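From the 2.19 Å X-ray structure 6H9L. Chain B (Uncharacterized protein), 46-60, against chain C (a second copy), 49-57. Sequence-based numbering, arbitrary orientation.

Chain B 46-60: LSREMATKEDIEALR
Chain C (49-57) EMATKEDIE

The turns are offset (Ala51(B) CA to Thr52(C) CA, 4.6 Å), but Ile56(B) CA faces Ile56(C) CA at 6.9 Å. In chain B a helix passes through Leu46(B), gives way to an extended turn at Met50(B) and Ala51(B) (phi/psi -73/133° and -70/137°), and a second helix starts at Lys53(B), continuing past Arg60(B). Chain C is likewise extended before its helix at Lys53(C) (Met50(C) -68/130°, Ala51(C) -123/146°). The two following helices point the same way, 7° apart, with axes 10.5 Å apart at closest approach.

The turns are joined by a single beta bridge between Met50(B) and Thr52(C), whose CA atoms lie 4.7 Å apart. Ala51(B) N donates to Ala51(C) O (2.9 Å, 169°), and Lys53(C) N donates to Glu49(B) O (3.0 Å, 153°). Glu49(B) O also receives a CA-H...O contact from Thr52(C) CA at 3.4 Å.

Each Thr52 caps its helix in the p rotamer (chi1 69° in B, 67° in C), which places OG1 3.1 Å from the Asp55 N of its own chain. Asp55, in rotamer m in both copies, returns the bond: OD2 accepts from Thr52 N at 3.0 Å in Thr52(B) and Asp55(B), and at 2.9 Å in Thr52(C) and Asp55(C). The matching capping boxes nevertheless face different surroundings. Asp55(B) points its CA-to-CB bond toward chain C, and its OD2 also forms a salt bridge with Lys53(C) NZ at 2.9 Å, whereas Asp55(C) makes no contact with the B stretch.

Lys53(C) starts sideways, but its m, t, t, m chain brings the ammonium group to chain B, where NZ also donates to Met50(B) O at 3.1 Å. Lys53(C) CE passes 3.7 Å from Arg48(B) O. Lys53(B) has the same first three rotamers but chi4 p, points away, and takes no part in the contact.

Ile56(C) is the main apolar element, losing 109 Å² to chain B. Pointing toward B with chi1 m and chi2 t, it extends CD1 to 3.2 Å from Asp55(B) CB and 3.5 Å from Ala51(B) CB, while its CG2 lies 3.9 Å from Leu59(B) CD2. Leu59(B), in t, p, also points toward C. Ile56(B) instead adopts t, t, is directed sideways, and contributes little.

The small Ala51 side chains approach CB to CB at 4.1 Å. Separately, the selenomethionines meet through their selenium atoms: Met50(B) SE and Met50(C) SE are 3.9 Å apart, although the side chains differ, t, t, p in B against m, m, t in C.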

# COMPACT_ATOMS: atom_id res chain seq x y z
N LEU B 46 -8.20 36.86 -16.69
CA LEU B 46 -7.34 36.36 -15.63
C LEU B 46 -7.99 35.13 -14.99
O LEU B 46 -7.29 34.17 -14.63
CB LEU B 46 -7.02 37.46 -14.61
CG LEU B 46 -6.15 38.63 -15.13
CD1 LEU B 46 -5.98 39.66 -14.03
CD2 LEU B 46 -4.80 38.18 -15.63
N SER B 47 -9.31 35.12 -14.92
CA SER B 47 -10.01 34.00 -14.29
C SER B 47 -9.89 32.72 -15.11
O SER B 47 -9.96 31.62 -14.57
CB SER B 47 -11.49 34.32 -14.07
OG SER B 47 -12.14 34.52 -15.30
N ARG B 48 -9.67 32.86 -16.41
CA ARG B 48 -9.48 31.70 -17.27
C ARG B 48 -8.27 30.88 -16.86
O ARG B 48 -8.24 29.68 -17.09
CB ARG B 48 -9.32 32.10 -18.75
CG ARG B 48 -10.39 33.04 -19.29
CD ARG B 48 -10.31 33.10 -20.81
NE ARG B 48 -11.51 33.65 -21.40
CZ ARG B 48 -11.59 34.11 -22.64
NH1 ARG B 48 -10.51 34.15 -23.42
NH2 ARG B 48 -12.74 34.57 -23.10
N GLU B 49 -7.27 31.53 -16.27
CA GLU B 49 -6.04 30.85 -15.84
C GLU B 49 -5.92 30.60 -14.33
O GLU B 49 -5.19 29.70 -13.92
CB GLU B 49 -4.82 31.65 -16.31
CG GLU B 49 -4.86 32.02 -17.79
CD GLU B 49 -4.82 30.84 -18.71
OE1 GLU B 49 -4.21 29.82 -18.36
OE2 GLU B 49 -5.42 30.93 -19.80
N MSE B 50 -6.61 31.39 -13.52
CA MSE B 50 -6.40 31.40 -12.07
C MSE B 50 -6.92 30.16 -11.36
O MSE B 50 -8.05 29.73 -11.58
CB MSE B 50 -7.00 32.69 -11.51
CG MSE B 50 -6.53 32.83 -10.07
SE MSE B 50 -7.33 34.35 -9.12
CE MSE B 50 -9.23 33.88 -9.39
N ALA B 51 -6.11 29.58 -10.48
CA ALA B 51 -6.61 28.52 -9.61
C ALA B 51 -7.57 29.12 -8.60
O ALA B 51 -7.33 30.21 -8.07
CB ALA B 51 -5.50 27.80 -8.88
N THR B 52 -8.68 28.43 -8.38
CA THR B 52 -9.70 28.84 -7.42
C THR B 52 -9.82 27.92 -6.23
O THR B 52 -9.31 26.80 -6.23
CB THR B 52 -11.08 28.90 -8.10
OG1 THR B 52 -11.51 27.58 -8.40
CG2 THR B 52 -11.02 29.75 -9.38
N LYS B 53 -10.54 28.42 -5.22
CA LYS B 53 -10.87 27.63 -4.04
C LYS B 53 -11.65 26.38 -4.42
O LYS B 53 -11.44 25.34 -3.82
CB LYS B 53 -11.65 28.47 -3.01
CG LYS B 53 -10.81 29.56 -2.38
CD LYS B 53 -11.59 30.33 -1.33
CE LYS B 53 -10.75 31.38 -0.67
NZ LYS B 53 -10.57 32.53 -1.57
N GLU B 54 -12.51 26.48 -5.43
CA GLU B 54 -13.23 25.32 -5.94
C GLU B 54 -12.31 24.26 -6.51
O GLU B 54 -12.55 23.06 -6.34
CB GLU B 54 -14.22 25.70 -7.07
CG GLU B 54 -15.62 26.06 -6.65
CD GLU B 54 -16.54 26.13 -7.86
OE1 GLU B 54 -16.04 26.40 -8.97
OE2 GLU B 54 -17.75 25.91 -7.70
N ASP B 55 -11.28 24.70 -7.23
CA ASP B 55 -10.35 23.78 -7.88
C ASP B 55 -9.57 23.02 -6.85
O ASP B 55 -9.34 21.82 -7.02
CB ASP B 55 -9.32 24.51 -8.74
CG ASP B 55 -9.93 25.21 -9.91
OD1 ASP B 55 -10.94 24.74 -10.44
OD2 ASP B 55 -9.36 26.24 -10.32
N ILE B 56 -9.14 23.72 -5.80
CA ILE B 56 -8.33 23.12 -4.77
C ILE B 56 -9.20 22.18 -3.95
O ILE B 56 -8.75 21.09 -3.60
CB ILE B 56 -7.57 24.14 -3.90
CG1 ILE B 56 -6.32 23.45 -3.35
CG2 ILE B 56 -8.45 24.71 -2.80
CD1 ILE B 56 -5.49 24.28 -2.39
N GLU B 57 -10.45 22.56 -3.69
CA GLU B 57 -11.40 21.73 -2.95
C GLU B 57 -11.68 20.42 -3.69
O GLU B 57 -11.78 19.37 -3.07
CB GLU B 57 -12.71 22.49 -2.69
CG GLU B 57 -13.86 21.67 -2.12
CD GLU B 57 -13.55 21.00 -0.80
OE1 GLU B 57 -12.56 21.38 -0.11
OE2 GLU B 57 -14.30 20.07 -0.43
N ALA B 58 -11.81 20.49 -5.01
CA ALA B 58 -12.05 19.29 -5.81
C ALA B 58 -10.86 18.34 -5.74
O ALA B 58 -11.03 17.13 -5.68
CB ALA B 58 -12.35 19.66 -7.26
N LEU B 59 -9.65 18.90 -5.73
CA LEU B 59 -8.46 18.07 -5.63
C LEU B 59 -8.35 17.47 -4.23
O LEU B 59 -7.96 16.31 -4.09
CB LEU B 59 -7.19 18.84 -5.98
CG LEU B 59 -5.88 18.06 -5.87
CD1 LEU B 59 -5.92 16.80 -6.74
CD2 LEU B 59 -4.70 18.93 -6.26
N ARG B 60 -8.67 18.26 -3.22
CA ARG B 60 -8.65 17.82 -1.83
C ARG B 60 -9.58 16.63 -1.68
O ARG B 60 -9.20 15.60 -1.12
CB ARG B 60 -9.13 18.94 -0.88
CG ARG B 60 -8.99 18.60 0.61
CD ARG B 60 -10.01 19.34 1.50
NE ARG B 60 -11.39 19.09 1.08
CZ ARG B 60 -12.10 17.99 1.37
NH1 ARG B 60 -11.59 17.00 2.10
NH2 ARG B 60 -13.35 17.88 0.91
N GLU C 49 1.64 35.20 -4.70
CA GLU C 49 0.70 34.23 -4.14
C GLU C 49 -0.13 33.56 -5.25
O GLU C 49 -0.74 32.53 -5.01
CB GLU C 49 -0.25 34.88 -3.12
CG GLU C 49 0.44 35.44 -1.88
CD GLU C 49 -0.52 36.10 -0.90
OE1 GLU C 49 -1.75 36.06 -1.13
OE2 GLU C 49 -0.06 36.66 0.11
N MSE C 50 -0.14 34.15 -6.44
CA MSE C 50 -1.00 33.70 -7.54
C MSE C 50 -0.61 32.34 -8.09
O MSE C 50 0.55 32.11 -8.42
CB MSE C 50 -0.97 34.67 -8.72
CG MSE C 50 -1.77 35.94 -8.41
SE MSE C 50 -3.71 35.55 -8.25
CE MSE C 50 -4.31 37.28 -7.56
N ALA C 51 -1.60 31.46 -8.21
CA ALA C 51 -1.45 30.07 -8.63
C ALA C 51 -2.33 29.83 -9.85
O ALA C 51 -3.42 30.40 -9.95
CB ALA C 51 -1.89 29.17 -7.48
N THR C 52 -1.88 28.97 -10.76
CA THR C 52 -2.63 28.65 -11.97
C THR C 52 -3.33 27.29 -11.89
O THR C 52 -3.05 26.47 -11.03
CB THR C 52 -1.70 28.59 -13.19
OG1 THR C 52 -0.82 27.47 -13.06
CG2 THR C 52 -0.90 29.88 -13.31
N LYS C 53 -4.22 27.04 -12.84
CA LYS C 53 -4.85 25.73 -12.97
C LYS C 53 -3.82 24.63 -13.27
O LYS C 53 -3.97 23.49 -12.85
CB LYS C 53 -5.94 25.79 -14.05
CG LYS C 53 -7.12 26.64 -13.60
CD LYS C 53 -8.24 26.70 -14.62
CE LYS C 53 -9.34 27.71 -14.18
NZ LYS C 53 -9.95 27.60 -12.81
N GLU C 54 -2.75 24.99 -13.98
CA GLU C 54 -1.62 24.08 -14.20
C GLU C 54 -0.93 23.66 -12.90
O GLU C 54 -0.49 22.52 -12.77
CB GLU C 54 -0.61 24.68 -15.17
CG GLU C 54 -1.06 24.59 -16.63
CD GLU C 54 -2.12 25.63 -17.00
OE1 GLU C 54 -2.29 26.63 -16.27
OE2 GLU C 54 -2.80 25.45 -18.04
N ASP C 55 -0.83 24.58 -11.95
CA ASP C 55 -0.23 24.27 -10.63
C ASP C 55 -1.01 23.19 -9.86
O ASP C 55 -0.43 22.29 -9.24
CB ASP C 55 -0.05 25.56 -9.82
CG ASP C 55 0.92 26.53 -10.45
OD1 ASP C 55 1.87 26.09 -11.14
OD2 ASP C 55 0.75 27.76 -10.27
N ILE C 56 -2.33 23.25 -9.92
CA ILE C 56 -3.20 22.22 -9.31
C ILE C 56 -3.09 20.86 -10.02
O ILE C 56 -3.01 19.80 -9.37
CB ILE C 56 -4.67 22.72 -9.29
CG1 ILE C 56 -4.78 23.94 -8.34
CG2 ILE C 56 -5.64 21.62 -8.88
CD1 ILE C 56 -6.18 24.49 -8.16
N GLU C 57 -3.05 20.89 -11.34
CA GLU C 57 -2.89 19.68 -12.15
C GLU C 57 -1.55 19.00 -11.86
O GLU C 57 -1.46 17.78 -11.81
CB GLU C 57 -3.03 20.02 -13.64
CG GLU C 57 -2.68 18.90 -14.61
CD GLU C 57 -3.51 17.64 -14.42
OE1 GLU C 57 -4.59 17.69 -13.80
OE2 GLU C 57 -3.06 16.57 -14.90